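Local structure of phosphodiesterase (Salpingoeca rosetta, 7CJ3) at residues Asn124-Leu128 / Met129-Glu133; Leu33-Met36 / Gly37-Phe41; Pro216-Arg219 / His220-His223; Leu75-Leu78 / Ala79-Ala83. The protein is a bacteriorhodopsin-like membrane protein, named as a phosphodiesterase, whose transmembrane helices enclose a molecule of retinal. All coordinates share one frame; numbering follows the deposited sequence.

Contact 1. Residues Asn124-Leu128 / Met129-Glu133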
loop_
_atom_site.group_PDB
_atom_site.type_symbol
_atom_site.label_atom_id
_atom_site.label_comp_id
_atom_site.label_asym_id
_atom_site.label_seq_id
_atom_site.Cartn_x
_atom_site.Cartn_y
_atom_site.Cartn_z
ATOM N N ASN B 124 3.563 25.743 12.646
ATOM C CA ASN B 124 3.021 24.523 11.998
ATOM C C ASN B 124 2.667 23.544 13.100
ATOM O O ASN B 124 3.225 23.607 14.188
ATOM C CB ASN B 124 4.022 23.888 11.017
ATOM C CG ASN B 124 4.024 24.528 9.638
ATOM O OD1 ASN B 124 3.135 25.299 9.309
ATOM N ND2 ASN B 124 5.012 24.218 8.826
ATOM N N PRO B 125 1.724 22.607 12.858
ATOM C CA PRO B 125 1.374 21.614 13.883
ATOM C C PRO B 125 2.427 20.505 14.051
ATOM O O PRO B 125 2.997 20.060 13.089
ATOM C CB PRO B 125 0.024 21.049 13.415
ATOM C CG PRO B 125 -0.086 21.406 11.932
ATOM C CD PRO B 125 0.923 22.501 11.629
ATOM N N VAL B 126 2.650 20.092 15.292
ATOM C CA VAL B 126 3.529 18.973 15.703
ATOM C C VAL B 126 2.621 17.825 16.154
ATOM O O VAL B 126 2.039 17.902 17.245
ATOM C CB VAL B 126 4.466 19.420 16.839
ATOM C CG1 VAL B 126 5.537 18.379 17.155
ATOM C CG2 VAL B 126 5.092 20.759 16.532
ATOM N N TRP B 127 2.497 16.791 15.327
ATOM C CA TRP B 127 1.576 15.654 15.558
ATOM C C TRP B 127 2.229 14.713 16.567
ATOM O O TRP B 127 3.151 13.928 16.153
ATOM C CB TRP B 127 1.288 14.942 14.251
ATOM C CG TRP B 127 0.641 15.777 13.190
ATOM C CD1 TRP B 127 1.055 15.900 11.891
ATOM C CD2 TRP B 127 -0.583 16.529 13.284
ATOM N NE1 TRP B 127 0.185 16.681 11.181
ATOM C CE2 TRP B 127 -0.822 17.093 12.009
ATOM C CE3 TRP B 127 -1.511 16.770 14.303
ATOM C CZ2 TRP B 127 -1.935 17.895 11.741
ATOM C CZ3 TRP B 127 -2.600 17.575 14.034
ATOM C CH2 TRP B 127 -2.825 18.116 12.769
ATOM N N LEU B 128 1.758 14.759 17.827
ATOM C CA LEU B 128 2.297 13.931 18.938
ATOM C C LEU B 128 1.957 12.450 18.702
ATOM O O LEU B 128 2.686 11.547 19.195
ATOM C CB LEU B 128 1.675 14.472 20.223
ATOM C CG LEU B 128 2.195 15.854 20.644
ATOM C CD1 LEU B 128 1.253 16.533 21.642
ATOM C CD2 LEU B 128 3.604 15.735 21.220
ATOM N N MET B 129 0.905 12.196 17.929
ATOM C CA MET B 129 0.472 10.818 17.561
ATOM C C MET B 129 1.509 10.171 16.626
ATOM O O MET B 129 1.894 9.022 16.894
ATOM C CB MET B 129 -0.918 10.819 16.916
ATOM C CG MET B 129 -1.449 9.429 16.616
ATOM S SD MET B 129 -1.795 8.410 18.064
ATOM C CE MET B 129 -3.466 8.988 18.359
ATOM N N ARG B 130 1.994 10.888 15.612
ATOM C CA ARG B 130 3.091 10.371 14.750
ATOM C C ARG B 130 4.311 10.075 15.632
ATOM O O ARG B 130 4.805 8.926 15.567
ATOM C CB ARG B 130 3.436 11.293 13.587
ATOM C CG ARG B 130 4.392 10.646 12.589
ATOM C CD ARG B 130 4.415 11.359 11.237
ATOM N NE ARG B 130 4.545 12.802 11.395
ATOM C CZ ARG B 130 4.041 13.716 10.562
ATOM N NH1 ARG B 130 3.404 13.360 9.447
ATOM N NH2 ARG B 130 4.201 14.996 10.830
ATOM N N TYR B 131 4.736 11.030 16.463
ATOM C CA TYR B 131 5.874 10.833 17.400
ATOM C C TYR B 131 5.593 9.619 18.310
ATOM O O TYR B 131 6.498 8.764 18.441
ATOM C CB TYR B 131 6.178 12.126 18.168
ATOM C CG TYR B 131 7.018 13.126 17.411
ATOM C CD1 TYR B 131 8.390 12.917 17.207
ATOM C CD2 TYR B 131 6.468 14.303 16.920
ATOM C CE1 TYR B 131 9.177 13.828 16.520
ATOM C CE2 TYR B 131 7.243 15.237 16.242
ATOM C CZ TYR B 131 8.600 15.001 16.038
ATOM O OH TYR B 131 9.364 15.929 15.373
ATOM N N ALA B 132 4.379 9.485 18.850
ATOM C CA ALA B 132 3.970 8.326 19.680
ATOM C C ALA B 132 4.128 7.009 18.928
ATOM O O ALA B 132 4.737 6.088 19.457
ATOM C CB ALA B 132 2.545 8.500 20.146
ATOM N N GLU B 133 3.549 6.905 17.739
ATOM C CA GLU B 133 3.755 5.758 16.813
ATOM C C GLU B 133 5.258 5.424 16.657
ATOM O O GLU B 133 5.659 4.249 16.842
ATOM C CB GLU B 133 3.174 6.134 15.452
ATOM C CG GLU B 133 3.359 5.043 14.419
ATOM C CD GLU B 133 3.789 5.516 13.039
ATOM O OE1 GLU B 133 3.385 6.630 12.636
ATOM O OE2 GLU B 133 4.535 4.760 12.376
#

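Contact 2. Residues Leu33-Met36 / Gly37-Phe41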
loop_
_atom_site.group_PDB
_atom_site.type_symbol
_atom_site.label_atom_id
_atom_site.label_comp_id
_atom_site.label_asym_id
_atom_site.label_seq_id
_atom_site.Cartn_x
_atom_site.Cartn_y
_atom_site.Cartn_z
ATOM N N LEU B 33 -2.986 3.175 23.178
ATOM C CA LEU B 33 -4.345 3.538 23.652
ATOM C C LEU B 33 -4.289 4.643 24.709
ATOM O O LEU B 33 -5.081 5.599 24.613
ATOM C CB LEU B 33 -5.000 2.289 24.241
ATOM C CG LEU B 33 -5.469 1.255 23.220
ATOM C CD1 LEU B 33 -5.756 -0.077 23.907
ATOM C CD2 LEU B 33 -6.683 1.775 22.437
ATOM N N CYS B 34 -3.391 4.523 25.683
ATOM C CA CYS B 34 -3.223 5.550 26.749
ATOM C C CYS B 34 -2.895 6.899 26.107
ATOM O O CYS B 34 -3.538 7.920 26.444
ATOM C CB CYS B 34 -2.149 5.125 27.744
ATOM S SG CYS B 34 -2.472 3.518 28.497
ATOM N N VAL B 35 -1.942 6.903 25.179
ATOM C CA VAL B 35 -1.469 8.152 24.534
ATOM C C VAL B 35 -2.610 8.686 23.672
ATOM O O VAL B 35 -2.900 9.897 23.731
ATOM C CB VAL B 35 -0.193 7.880 23.733
ATOM C CG1 VAL B 35 0.243 9.112 22.948
ATOM C CG2 VAL B 35 0.918 7.354 24.624
ATOM N N MET B 36 -3.278 7.800 22.946
ATOM C CA MET B 36 -4.439 8.182 22.113
ATOM C C MET B 36 -5.552 8.748 23.001
ATOM O O MET B 36 -6.123 9.815 22.649
ATOM C CB MET B 36 -4.984 6.976 21.352
ATOM C CG MET B 36 -5.809 7.328 20.137
ATOM S SD MET B 36 -7.566 7.139 20.429
ATOM C CE MET B 36 -7.633 5.564 21.286
ATOM N N GLY B 37 -5.854 8.053 24.100
ATOM C CA GLY B 37 -6.751 8.551 25.154
ATOM C C GLY B 37 -6.503 10.023 25.427
ATOM O O GLY B 37 -7.412 10.881 25.167
ATOM N N SER B 38 -5.295 10.330 25.898
ATOM C CA SER B 38 -4.988 11.667 26.457
ATOM C C SER B 38 -5.045 12.705 25.342
ATOM O O SER B 38 -5.555 13.807 25.610
ATOM C CB SER B 38 -3.691 11.640 27.173
ATOM O OG SER B 38 -3.124 10.338 27.043
ATOM N N LEU B 39 -4.614 12.332 24.129
ATOM C CA LEU B 39 -4.661 13.210 22.912
ATOM C C LEU B 39 -6.114 13.576 22.557
ATOM O O LEU B 39 -6.362 14.724 22.122
ATOM C CB LEU B 39 -3.938 12.506 21.760
ATOM C CG LEU B 39 -2.411 12.506 21.864
ATOM C CD1 LEU B 39 -1.790 11.914 20.609
ATOM C CD2 LEU B 39 -1.875 13.910 22.107
ATOM N N ILE B 40 -7.072 12.668 22.791
ATOM C CA ILE B 40 -8.523 12.957 22.580
ATOM C C ILE B 40 -9.013 13.940 23.653
ATOM O O ILE B 40 -9.682 14.957 23.279
ATOM C CB ILE B 40 -9.349 11.657 22.556
ATOM C CG1 ILE B 40 -9.107 10.921 21.226
ATOM C CG2 ILE B 40 -10.848 11.942 22.746
ATOM C CD1 ILE B 40 -9.639 9.518 21.171
ATOM N N PHE B 41 -8.713 13.632 24.920
ATOM C CA PHE B 41 -9.233 14.353 26.110
ATOM C C PHE B 41 -8.731 15.800 26.071
ATOM O O PHE B 41 -9.542 16.716 26.325
ATOM C CB PHE B 41 -8.871 13.595 27.397
ATOM C CG PHE B 41 -9.368 12.158 27.460
ATOM C CD1 PHE B 41 -8.793 11.207 28.291
ATOM C CD2 PHE B 41 -10.444 11.758 26.668
ATOM C CE1 PHE B 41 -9.274 9.902 28.316
ATOM C CE2 PHE B 41 -10.915 10.461 26.696
ATOM C CZ PHE B 41 -10.330 9.529 27.513
#

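Contact 3. Residues Pro216-Arg219 / His220-His223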
loop_
_atom_site.group_PDB
_atom_site.type_symbol
_atom_site.label_atom_id
_atom_site.label_comp_id
_atom_site.label_asym_id
_atom_site.label_seq_id
_atom_site.Cartn_x
_atom_site.Cartn_y
_atom_site.Cartn_z
ATOM N N PRO B 216 19.169 -16.205 10.920
ATOM C CA PRO B 216 17.997 -16.811 10.282
ATOM C C PRO B 216 17.759 -16.352 8.837
ATOM O O PRO B 216 16.899 -16.924 8.189
ATOM C CB PRO B 216 16.823 -16.375 11.169
ATOM C CG PRO B 216 17.301 -15.115 11.885
ATOM C CD PRO B 216 18.803 -15.250 11.982
ATOM N N LEU B 217 18.493 -15.328 8.379
ATOM C CA LEU B 217 18.433 -14.794 6.988
ATOM C C LEU B 217 19.786 -15.004 6.316
ATOM O O LEU B 217 20.830 -14.957 6.972
ATOM C CB LEU B 217 18.048 -13.305 7.016
ATOM C CG LEU B 217 16.814 -12.938 7.837
ATOM C CD1 LEU B 217 16.523 -11.440 7.765
ATOM C CD2 LEU B 217 15.614 -13.715 7.345
ATOM N N PRO B 218 19.801 -15.214 4.979
ATOM C CA PRO B 218 21.052 -15.284 4.231
ATOM C C PRO B 218 21.784 -13.930 4.213
ATOM O O PRO B 218 21.186 -12.870 4.481
ATOM C CB PRO B 218 20.619 -15.716 2.818
ATOM C CG PRO B 218 19.190 -15.249 2.702
ATOM C CD PRO B 218 18.625 -15.339 4.104
ATOM N N ARG B 219 23.076 -14.013 3.879
ATOM C CA ARG B 219 24.058 -12.909 3.828
ATOM C C ARG B 219 23.474 -11.747 3.015
ATOM O O ARG B 219 23.508 -10.610 3.504
ATOM C CB ARG B 219 25.359 -13.461 3.230
ATOM C CG ARG B 219 26.607 -12.716 3.677
ATOM C CD ARG B 219 27.881 -13.142 3.000
ATOM N NE ARG B 219 28.887 -12.115 3.258
ATOM C CZ ARG B 219 29.096 -11.042 2.504
ATOM N NH1 ARG B 219 28.387 -10.832 1.402
ATOM N NH2 ARG B 219 30.029 -10.185 2.864
ATOM N N HIS B 220 22.933 -12.011 1.815
ATOM C CA HIS B 220 22.489 -10.922 0.915
ATOM C C HIS B 220 21.361 -10.145 1.599
ATOM O O HIS B 220 21.346 -8.905 1.474
ATOM C CB HIS B 220 22.100 -11.430 -0.479
ATOM C CG HIS B 220 22.020 -10.324 -1.487
ATOM N ND1 HIS B 220 21.157 -10.354 -2.586
ATOM C CD2 HIS B 220 22.606 -9.101 -1.509
ATOM C CE1 HIS B 220 21.269 -9.227 -3.267
ATOM N NE2 HIS B 220 22.152 -8.435 -2.631
ATOM N N ALA B 221 20.447 -10.837 2.292
ATOM C CA ALA B 221 19.215 -10.240 2.852
ATOM C C ALA B 221 19.563 -9.356 4.056
ATOM O O ALA B 221 18.965 -8.285 4.179
ATOM C CB ALA B 221 18.239 -11.320 3.214
ATOM N N LEU B 222 20.519 -9.767 4.885
ATOM C CA LEU B 222 21.061 -8.922 5.983
ATOM C C LEU B 222 21.582 -7.603 5.399
ATOM O O LEU B 222 21.404 -6.561 6.052
ATOM C CB LEU B 222 22.161 -9.669 6.748
ATOM C CG LEU B 222 21.686 -10.466 7.980
ATOM C CD1 LEU B 222 21.133 -11.813 7.583
ATOM C CD2 LEU B 222 22.811 -10.663 8.989
ATOM N N HIS B 223 22.173 -7.620 4.198
ATOM C CA HIS B 223 22.737 -6.402 3.566
ATOM C C HIS B 223 21.615 -5.503 3.052
ATOM O O HIS B 223 21.677 -4.270 3.281
ATOM C CB HIS B 223 23.745 -6.739 2.455
ATOM C CG HIS B 223 24.384 -5.508 1.892
ATOM N ND1 HIS B 223 24.092 -5.040 0.624
ATOM C CD2 HIS B 223 25.206 -4.603 2.454
ATOM C CE1 HIS B 223 24.738 -3.914 0.422
ATOM N NE2 HIS B 223 25.421 -3.620 1.533
#

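Contact 4. Residues Leu75-Leu78 / Ala79-Ala83. With OLC ((2R)-2,3-dihydroxypropyl (9Z)-octadec-9-enoate), chain Q.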
loop_
_atom_site.group_PDB
_atom_site.type_symbol
_atom_site.label_atom_id
_atom_site.label_comp_id
_atom_site.label_asym_id
_atom_site.label_seq_id
_atom_site.Cartn_x
_atom_site.Cartn_y
_atom_site.Cartn_z
ATOM N N LEU B 75 -0.687 -8.701 4.945
ATOM C CA LEU B 75 0.412 -9.500 4.339
ATOM C C LEU B 75 1.279 -10.126 5.435
ATOM O O LEU B 75 1.697 -11.288 5.261
ATOM C CB LEU B 75 1.247 -8.596 3.434
ATOM C CG LEU B 75 2.452 -9.259 2.767
ATOM C CD1 LEU B 75 2.037 -10.473 1.951
ATOM C CD2 LEU B 75 3.197 -8.256 1.899
ATOM N N ASP B 76 1.559 -9.383 6.507
ATOM C CA ASP B 76 2.401 -9.865 7.634
ATOM C C ASP B 76 1.688 -11.011 8.361
ATOM O O ASP B 76 2.394 -11.902 8.846
ATOM C CB ASP B 76 2.726 -8.741 8.613
ATOM C CG ASP B 76 3.690 -7.712 8.057
ATOM O OD1 ASP B 76 4.866 -8.050 7.836
ATOM O OD2 ASP B 76 3.251 -6.581 7.866
ATOM N N ILE B 77 0.354 -10.964 8.479
ATOM C CA ILE B 77 -0.431 -12.020 9.179
ATOM C C ILE B 77 -0.224 -13.319 8.393
ATOM O O ILE B 77 0.060 -14.351 9.024
ATOM C CB ILE B 77 -1.927 -11.639 9.330
ATOM C CG1 ILE B 77 -2.149 -10.539 10.380
ATOM C CG2 ILE B 77 -2.790 -12.865 9.612
ATOM C CD1 ILE B 77 -3.441 -9.747 10.192
ATOM N N LEU B 78 -0.325 -13.260 7.059
ATOM C CA LEU B 78 -0.226 -14.456 6.183
ATOM C C LEU B 78 1.190 -15.032 6.296
ATOM O O LEU B 78 1.330 -16.249 6.193
ATOM C CB LEU B 78 -0.584 -14.099 4.740
ATOM C CG LEU B 78 -2.001 -13.568 4.518
ATOM C CD1 LEU B 78 -2.344 -13.501 3.025
ATOM C CD2 LEU B 78 -3.020 -14.415 5.262
ATOM N N ALA B 79 2.194 -14.192 6.528
ATOM C CA ALA B 79 3.601 -14.605 6.724
ATOM C C ALA B 79 3.763 -15.297 8.083
ATOM O O ALA B 79 4.640 -16.179 8.184
ATOM C CB ALA B 79 4.517 -13.407 6.604
ATOM N N TYR B 80 2.970 -14.911 9.091
ATOM C CA TYR B 80 3.038 -15.458 10.472
ATOM C C TYR B 80 2.384 -16.844 10.512
ATOM O O TYR B 80 3.024 -17.801 11.017
ATOM C CB TYR B 80 2.352 -14.535 11.484
ATOM C CG TYR B 80 2.489 -14.991 12.919
ATOM C CD1 TYR B 80 3.402 -14.390 13.776
ATOM C CD2 TYR B 80 1.760 -16.066 13.406
ATOM C CE1 TYR B 80 3.555 -14.812 15.083
ATOM C CE2 TYR B 80 1.914 -16.509 14.710
ATOM C CZ TYR B 80 2.810 -15.878 15.554
ATOM O OH TYR B 80 2.965 -16.324 16.838
ATOM N N VAL B 81 1.145 -16.935 10.012
ATOM C CA VAL B 81 0.323 -18.179 10.019
ATOM C C VAL B 81 1.050 -19.252 9.201
ATOM O O VAL B 81 0.757 -20.433 9.388
ATOM C CB VAL B 81 -1.096 -17.944 9.473
ATOM C CG1 VAL B 81 -1.838 -16.880 10.263
ATOM C CG2 VAL B 81 -1.089 -17.604 7.991
ATOM N N ASN B 82 1.972 -18.857 8.319
ATOM C CA ASN B 82 2.569 -19.700 7.252
ATOM C C ASN B 82 4.065 -19.853 7.438
ATOM O O ASN B 82 4.726 -20.214 6.429
ATOM C CB ASN B 82 2.327 -19.091 5.874
ATOM C CG ASN B 82 1.203 -19.745 5.123
ATOM O OD1 ASN B 82 0.232 -20.206 5.716
ATOM N ND2 ASN B 82 1.314 -19.745 3.808
ATOM N N ALA B 83 4.611 -19.637 8.639
ATOM C CA ALA B 83 6.071 -19.521 8.865
ATOM C C ALA B 83 6.777 -20.804 8.401
ATOM O O ALA B 83 6.304 -21.913 8.756
ATOM C CB ALA B 83 6.371 -19.190 10.303
HETATM C C18 OLC Q . -5.840 -6.516 8.736
HETATM C C10 OLC Q . -2.229 -5.172 15.513
HETATM C C9 OLC Q . -1.795 -6.434 15.388
HETATM C C17 OLC Q . -6.218 -5.229 9.453
HETATM C C11 OLC Q . -3.263 -4.720 14.512
HETATM C C8 OLC Q . -2.293 -7.352 14.280
HETATM C C24 OLC Q . 0.627 -16.231 22.088
HETATM C C16 OLC Q . -5.299 -4.885 10.648
HETATM C C12 OLC Q . -3.993 -3.409 14.786
HETATM C C7 OLC Q . -2.127 -8.839 14.575
HETATM C C15 OLC Q . -5.734 -3.538 11.290
HETATM C C13 OLC Q . -5.178 -3.307 13.796
HETATM C C6 OLC Q . -0.719 -9.256 14.978
HETATM C C14 OLC Q . -4.808 -2.933 12.348
HETATM C C5 OLC Q . -0.469 -10.737 14.599
HETATM C C4 OLC Q . -0.430 -11.716 15.774
HETATM C C3 OLC Q . 0.861 -12.533 15.831
HETATM C C2 OLC Q . 1.220 -12.945 17.266
HETATM C C21 OLC Q . 1.290 -15.260 19.870
HETATM C C1 OLC Q . 0.546 -14.252 17.683
HETATM C C22 OLC Q . 0.556 -16.430 20.553
HETATM O O19 OLC Q . -0.623 -14.492 17.406
HETATM O O25 OLC Q . -0.622 -16.339 22.807
HETATM O O23 OLC Q . -0.794 -16.543 20.057
HETATM O O20 OLC Q . 1.272 -15.281 18.445
#

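Contact 1. Residues Asn124-Leu128 / Met129-Glu133
Trp127 and Arg130 meet where strand 125-126 runs into helix 128-149. Arg130 NH2 lies 3.4 Å from Trp127 CD1, at the rim of the indole and near its plane. Trp127 CD1 in turn sits over one face of the guanidinium. The two planes are 71° apart. The guanidinium therefore meets the indole at its edge, not over its face. The Arg130 chain leaves the backbone nearly extended, then bends at chi3 (48°), which turns the guanidinium back to the indole. Pro125 CB rests on one indole face.

The tight part is the first helical turn. Trp127 is the N-cap residue. Trp127 O accepts a weak but straight bond from Tyr131 N, at 3.3 Å and 173°. Leu128 O takes Ala132 N at 2.7 Å. Tyr131 adds an apolar touch: Tyr131 CE2 lies 3.7 Å from Val126 CG1, with the ring oblique to that methyl. The packing is looser at the strand end. Asn124 is partly exposed there and reaches nothing in 129-133. The touching residues themselves are all buried.

Tyr131 lines the retinal pocket. Glu133 makes a weak hydrogen bond to Lys265 of helix 250-277, probably the retinal-bearing lysine of this family. Arg130 NH1 forms a salt bridge with Glu254. Glu254 probably balances much of the charge of this buried guanidinium, and the indole edge lies beside it.

Contact 2. Residues Leu33-Met36 / Gly37-Phe41
Met36 and Ile40 are brought together by different first torsions. Met36 has CG opposite its backbone N (chi1 -159°), and its chain then bends at chi2 and chi3. Ile40 turns CG1 beside its own N (chi1 -74°), so that CD1 reaches back up the helix. The two side chains lie side by side and point the same way. Met36 SD is modelled 3.2 Å from Ile40 CD1.

Val35 and Leu39 repeat this spacing on the next strip of the helix. Val35 CG1 and Leu39 CD1 are 4.2 Å apart, a lighter contact, and these chains also run alongside each other.

Ser38 adds a polar link. Ser38 OG donates to Cys34 O at 2.5 Å, in addition to the backbone bond from Ser38 N at 3.0 Å. The two donors come to Cys34 O from opposite faces of the carbonyl plane. The hydroxyl thus bonds back to the backbone of its own helix, though its eclipsed torsion makes the exact geometry uncertain. Regular i to i+4 bonds continue on both sides, with Gly37 N to Leu33 O at 2.6 Å and Ile40 N to Met36 O at 3.0 Å.

Leu33 and Cys34 are on the surface, and a bound OLC lies close to Val35. The residues form the last turns of helix 17-41. Leu39 is buried, against Leu128 and Met129 of helix 128-149 and against Leu114 and Tyr115. Val35 packs on Ala132 and Met36 on Met129. Ile40 reaches Leu112 and Leu114, so this helix end fits between helix 128-149 and the chain that follows helix 86-111.

Contact 3. Residues Pro216-Arg219 / His220-His223
Leu222 reaches back over the start of its helix to meet Leu217. Leu222 CD1 lies 3.5 Å from Leu217 CB and is modelled 3.2 Å from Leu217 O. The chi2 of 82° swings this methyl toward the incoming chain. The backbone of Leu222 is held as well: its N donates to Pro218 O at 3.2 Å, with an angle of 166° at the hydrogen. The donor stands nearly in line with that C=O bond. Pro218 O also takes a weak bond from Ala221 N.

Arg219 is the first helical residue. Its contact with 220-223 is made by the backbone and CB, while the side chain, extended from CG to NE, leads off over the surface. Arg219 O receives a weak bond from His223 N at 3.3 Å. The NE end has a weak hydrogen bond to Met207 O of helix 178-207, and a bound OLC lies near the side chain.

His220 CB touches the backbone of Arg219, and the residue lies on the exposed side. Ala221 is buried, with its CB 4.1 Å from Pro218 CG.

Around this turn, Leu217 packs on Met272 and Cys275 of helix 250-277. Leu222 packs on Phe203, Ala206 and Met207. Pro218 is the N-cap residue of helix 219-233. Leu217 just before it and Leu222 four places after it touch through their apolar side chains. This pairing across a helix start is the hydrophobic staple.

Contact 4. Residues Leu75-Leu78 / Ala79-Ala83
Ile77 and Val81 touch near the C-terminal end of helix 58-81, in the helical bundle of this bacteriorhodopsin-like protein. The backbone bonds come first. Val81 N donates to Ile77 O at 3.0 Å and is almost straight, at 172°. Ala79 N reaches Leu75 O at 3.2 Å. Tyr80 N makes weak bonds to both Asp76 O and Ile77 O, near the end of the helix. Asn82 and Ala83 are already outside it.

Apolar contact within the segments is light. Ile77 CG2 and Val81 CG1 are 4.2 Å apart, and the two side chains pass at a slant.

Packing to other parts of the fold differs by side. Asp76 is buried against Leu95 and Ala96 of helix 86-111, and its carboxylate comes close to that of Asp99. Ala79 packs on Ser92. On another side lies the second subunit: Leu75 meets Leu75 of that subunit, while Leu78 and Val81 pack on its Asn274. Asn82 packs on its Leu277. This helix end therefore belongs to the dimer interface.

The contact with OLC is made by Tyr80. With CG opposite its backbone N (chi1 -175°), the ring is carried out to an OLC molecule. The acyl carbon C3 lies over one face of the ring, toward its rim, 3.6 Å from Tyr80 CE1. Further along OLC, beyond C2, the ester group lies beside the phenol end, where Tyr80 OH is 2.6 Å from OLC O20.

Overall arrangement
Contacts 1 and 2 form one packed region. Their centres are 12 Å apart, and Met129 CE of contact 1 lies 3.4 Å from Met36 CG of contact 2. Helix 17-41 is thereby laid against the start of helix 128-149. Contact 1 is the one that reaches the retinal pocket, through Tyr131, whose side chain is about 4 Å from retinal. Contact 4 is more remote: the side chain of Asp76 is about 12 Å from retinal. Contact 3 lies on the opposite side of the chain's centre from contact 1, with centres 34 Å apart. Contacts 3 and 4 are 19 Å apart between centres and do not touch.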